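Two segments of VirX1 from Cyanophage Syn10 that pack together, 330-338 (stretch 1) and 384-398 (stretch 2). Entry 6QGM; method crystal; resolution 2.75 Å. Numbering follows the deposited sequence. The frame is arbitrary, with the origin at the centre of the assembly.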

# COMPACT_ATOMS: atom_id res chain seq x y z
N HIS B 330 -6.51 -21.33 20.64
CA HIS B 330 -7.10 -20.20 19.87
C HIS B 330 -5.99 -19.22 19.46
O HIS B 330 -5.73 -18.23 20.19
N GLY B 331 -5.36 -19.51 18.33
CA GLY B 331 -4.13 -18.83 17.89
C GLY B 331 -3.45 -19.60 16.78
O GLY B 331 -4.13 -20.38 16.09
N LYS B 332 -2.15 -19.40 16.63
CA LYS B 332 -1.31 -20.02 15.58
C LYS B 332 0.10 -20.21 16.14
O LYS B 332 0.53 -19.39 16.97
N ARG B 333 0.79 -21.24 15.66
CA ARG B 333 2.25 -21.35 15.79
C ARG B 333 2.87 -20.18 15.01
O ARG B 333 2.24 -19.69 14.03
N THR B 334 4.06 -19.75 15.40
CA THR B 334 4.79 -18.62 14.77
C THR B 334 5.22 -19.03 13.35
O THR B 334 5.55 -18.14 12.56
N ARG B 335 5.22 -20.33 13.06
CA ARG B 335 5.52 -20.90 11.73
C ARG B 335 4.82 -22.24 11.59
O ARG B 335 4.72 -22.97 12.60
N ALA B 336 4.38 -22.57 10.38
CA ALA B 336 3.71 -23.84 10.02
C ALA B 336 4.75 -24.88 9.57
O ALA B 336 4.63 -26.06 9.97
N TRP B 337 5.72 -24.44 8.76
CA TRP B 337 6.81 -25.28 8.23
C TRP B 337 8.10 -24.95 8.97
O TRP B 337 8.64 -23.85 8.77
N VAL B 338 8.55 -25.87 9.83
CA VAL B 338 9.79 -25.72 10.65
C VAL B 338 10.66 -26.94 10.38
O VAL B 338 10.16 -28.07 10.57
N GLU B 384 10.75 -20.75 -0.60
CA GLU B 384 9.36 -21.24 -0.85
C GLU B 384 8.70 -21.60 0.49
O GLU B 384 7.52 -21.24 0.68
N ARG B 385 9.43 -22.26 1.38
CA ARG B 385 8.91 -22.65 2.72
C ARG B 385 8.59 -21.39 3.55
O ARG B 385 7.55 -21.38 4.24
N ASP B 386 9.46 -20.37 3.48
CA ASP B 386 9.24 -19.03 4.09
C ASP B 386 7.98 -18.41 3.47
O ASP B 386 7.17 -17.85 4.23
N GLY B 387 7.81 -18.54 2.15
CA GLY B 387 6.61 -18.10 1.42
C GLY B 387 5.36 -18.80 1.89
O GLY B 387 4.33 -18.12 2.05
N PHE B 388 5.43 -20.12 2.11
CA PHE B 388 4.34 -20.98 2.66
C PHE B 388 3.91 -20.46 4.03
O PHE B 388 2.71 -20.31 4.30
N ASN B 389 4.90 -20.19 4.90
CA ASN B 389 4.69 -19.67 6.28
C ASN B 389 4.01 -18.31 6.17
O ASN B 389 3.00 -18.09 6.83
N TYR B 390 4.51 -17.42 5.32
CA TYR B 390 3.94 -16.06 5.14
C TYR B 390 2.50 -16.18 4.65
O TYR B 390 1.61 -15.57 5.25
N THR B 391 2.25 -16.93 3.58
CA THR B 391 0.91 -17.04 2.97
C THR B 391 -0.10 -17.50 4.03
O THR B 391 -1.18 -16.90 4.11
N CYS B 392 0.24 -18.51 4.82
CA CYS B 392 -0.77 -19.19 5.66
C CYS B 392 -0.92 -18.43 6.98
O CYS B 392 -2.02 -18.45 7.56
N ASP B 393 0.15 -17.75 7.41
CA ASP B 393 0.12 -16.76 8.53
C ASP B 393 -0.79 -15.58 8.17
O ASP B 393 -1.67 -15.26 8.96
N HIS B 394 -0.57 -14.95 7.01
CA HIS B 394 -1.39 -13.81 6.52
C HIS B 394 -2.88 -14.18 6.59
O HIS B 394 -3.68 -13.35 7.06
N GLN B 395 -3.21 -15.39 6.15
CA GLN B 395 -4.61 -15.86 5.99
C GLN B 395 -5.28 -15.96 7.36
O GLN B 395 -6.38 -15.42 7.53
N ILE B 396 -4.63 -16.63 8.32
CA ILE B 396 -5.23 -16.87 9.66
C ILE B 396 -5.31 -15.54 10.43
O ILE B 396 -6.25 -15.39 11.22
N ASP B 397 -4.41 -14.60 10.16
CA ASP B 397 -4.46 -13.24 10.76
C ASP B 397 -5.67 -12.48 10.19
O ASP B 397 -6.41 -11.84 10.98
N SER B 398 -5.87 -12.54 8.86
CA SER B 398 -7.03 -11.96 8.15
C SER B 398 -8.32 -12.48 8.79
O SER B 398 -9.15 -11.66 9.23

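Stretch 1 runs nearly antiparallel to the helix of stretch 2, its strand 331-333 at 170° to the helix axis, and its inward side chains fit between those of Arg385, Phe388, Asn389, Cys392, Asp393, Ile396 and Asp397. The largest bump is Trp337 (chi1 t), whose flat indole enters a hollow lined by Arg385 and Phe388. Arg385 (chi1 m) lays its aliphatic arm over one indole face, CD 3.3 Å from Trp337 CE2, a CH-pi contact. Phe388 (chi1 t) turns its own face to the indole edge, Trp337 CE3 lying 3.8 Å from Phe388 CG with the planes at 87°. Small Ala336 fits a narrower pocket, its CB 3.9 Å from Phe388 CE1 at the ring edge and 3.7 Å from Cys392 SG.

Asn389 (chi1 m) suits the closest backbone approach because its amide both accepts and donates: OD1 takes the Trp337 N proton at 2.7 Å and, weakly, that of Ala336 N at 3.2 Å, while ND2 gives to Trp337 O at 3.0 Å. Farther along, Lys332 (chi1 p, then extended) passes Ile396, CD to CG2 3.9 Å, so its methylenes meet a branched apolar surface. Its ammonium then reaches two helix acids one turn apart, with salt bridges from Lys332 NZ to Asp393 OD1 at 2.8 Å and Asp397 OD1 at 3.1 Å.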

# COMPACT_ATOMS: atom_id res chain seq x y z
CB HIS B 330 -8.22 -19.51 20.66
CG HIS B 330 -9.23 -18.83 19.79
ND1 HIS B 330 -10.42 -18.38 20.28
CD2 HIS B 330 -9.24 -18.57 18.47
CE1 HIS B 330 -11.11 -17.83 19.30
NE2 HIS B 330 -10.41 -17.94 18.18
CB LYS B 332 -1.21 -19.09 14.37
CG LYS B 332 -1.04 -17.63 14.76
CD LYS B 332 -0.45 -16.74 13.73
CE LYS B 332 0.06 -15.46 14.34
NZ LYS B 332 0.45 -14.48 13.30
CB ARG B 333 2.73 -22.71 15.27
CG ARG B 333 2.08 -23.90 15.96
CD ARG B 333 2.56 -24.05 17.38
NE ARG B 333 1.65 -24.83 18.21
CZ ARG B 333 1.86 -25.10 19.48
NH1 ARG B 333 2.97 -24.67 20.07
NH2 ARG B 333 0.98 -25.79 20.17
CB THR B 334 5.94 -18.15 15.67
OG1 THR B 334 6.83 -19.24 15.90
CG2 THR B 334 5.45 -17.67 17.02
CB ARG B 335 7.02 -21.12 11.54
CG ARG B 335 7.81 -19.85 11.29
CD ARG B 335 9.28 -20.15 11.08
NE ARG B 335 9.83 -20.82 12.24
CZ ARG B 335 11.03 -21.38 12.30
NH1 ARG B 335 11.85 -21.31 11.27
NH2 ARG B 335 11.42 -21.98 13.40
CB ALA B 336 2.71 -23.57 8.94
CB TRP B 337 6.95 -25.05 6.73
CG TRP B 337 7.64 -26.16 5.99
CD1 TRP B 337 8.60 -27.01 6.47
CD2 TRP B 337 7.41 -26.53 4.63
NE1 TRP B 337 8.99 -27.88 5.49
CE2 TRP B 337 8.27 -27.62 4.35
CE3 TRP B 337 6.56 -26.07 3.62
CZ2 TRP B 337 8.30 -28.24 3.10
CZ3 TRP B 337 6.60 -26.69 2.39
CH2 TRP B 337 7.47 -27.74 2.13
CB VAL B 338 9.45 -25.60 12.15
CG1 VAL B 338 10.70 -25.61 13.01
CG2 VAL B 338 8.61 -24.38 12.43
CB GLU B 384 9.38 -22.42 -1.83
CG GLU B 384 9.74 -22.04 -3.27
CD GLU B 384 10.18 -23.19 -4.17
OE1 GLU B 384 11.39 -23.50 -4.16
OE2 GLU B 384 9.32 -23.80 -4.89
CB ARG B 385 9.92 -23.57 3.42
CG ARG B 385 10.13 -24.90 2.71
CD ARG B 385 10.91 -25.90 3.53
NE ARG B 385 12.30 -25.57 3.66
CZ ARG B 385 13.24 -25.83 2.76
NH1 ARG B 385 12.95 -26.44 1.63
NH2 ARG B 385 14.48 -25.46 3.01
CB ASP B 386 10.50 -18.17 3.98
CG ASP B 386 11.63 -18.66 4.88
OD1 ASP B 386 11.37 -19.52 5.73
OD2 ASP B 386 12.78 -18.17 4.75
CB PHE B 388 4.84 -22.43 2.75
CG PHE B 388 3.85 -23.40 3.30
CD1 PHE B 388 3.65 -23.55 4.66
CD2 PHE B 388 3.13 -24.21 2.46
CE1 PHE B 388 2.75 -24.47 5.16
CE2 PHE B 388 2.22 -25.14 2.95
CZ PHE B 388 2.01 -25.25 4.30
CB ASN B 389 6.00 -19.65 7.08
CG ASN B 389 6.49 -21.04 7.47
OD1 ASN B 389 5.72 -22.00 7.50
ND2 ASN B 389 7.76 -21.15 7.81
CB TYR B 390 4.77 -15.19 4.21
CG TYR B 390 4.20 -13.80 4.10
CD1 TYR B 390 3.13 -13.53 3.26
CD2 TYR B 390 4.68 -12.76 4.87
CE1 TYR B 390 2.56 -12.27 3.18
CE2 TYR B 390 4.14 -11.49 4.79
CZ TYR B 390 3.07 -11.24 3.95
OH TYR B 390 2.57 -9.98 3.85
CB THR B 391 0.92 -17.98 1.77
OG1 THR B 391 1.76 -17.30 0.83
CG2 THR B 391 -0.45 -18.30 1.21
CB CYS B 392 -0.44 -20.67 5.79
SG CYS B 392 0.48 -21.09 7.29
CB ASP B 393 1.52 -16.26 8.84
CG ASP B 393 1.58 -15.40 10.09
OD1 ASP B 393 1.49 -16.00 11.19
OD2 ASP B 393 1.69 -14.16 9.93
CB HIS B 394 -1.01 -13.39 5.09
CG HIS B 394 -1.46 -12.00 4.76
ND1 HIS B 394 -2.77 -11.69 4.48
CD2 HIS B 394 -0.78 -10.84 4.71
CE1 HIS B 394 -2.89 -10.40 4.28
NE2 HIS B 394 -1.68 -9.85 4.42
CB GLN B 395 -4.64 -17.19 5.26
CG GLN B 395 -6.02 -17.82 5.29
CD GLN B 395 -6.35 -18.56 4.01
OE1 GLN B 395 -6.49 -19.78 3.98
NE2 GLN B 395 -6.48 -17.78 2.95
CB ILE B 396 -4.49 -17.99 10.41
CG1 ILE B 396 -5.39 -18.60 11.48
CG2 ILE B 396 -3.16 -17.50 10.96
CD1 ILE B 396 -4.85 -19.88 12.05
CB ASP B 397 -3.15 -12.47 10.54
CG ASP B 397 -2.09 -12.77 11.61
OD1 ASP B 397 -2.39 -13.53 12.59
OD2 ASP B 397 -0.96 -12.23 11.48
CB SER B 398 -6.99 -12.28 6.69
OG SER B 398 -5.85 -11.69 6.09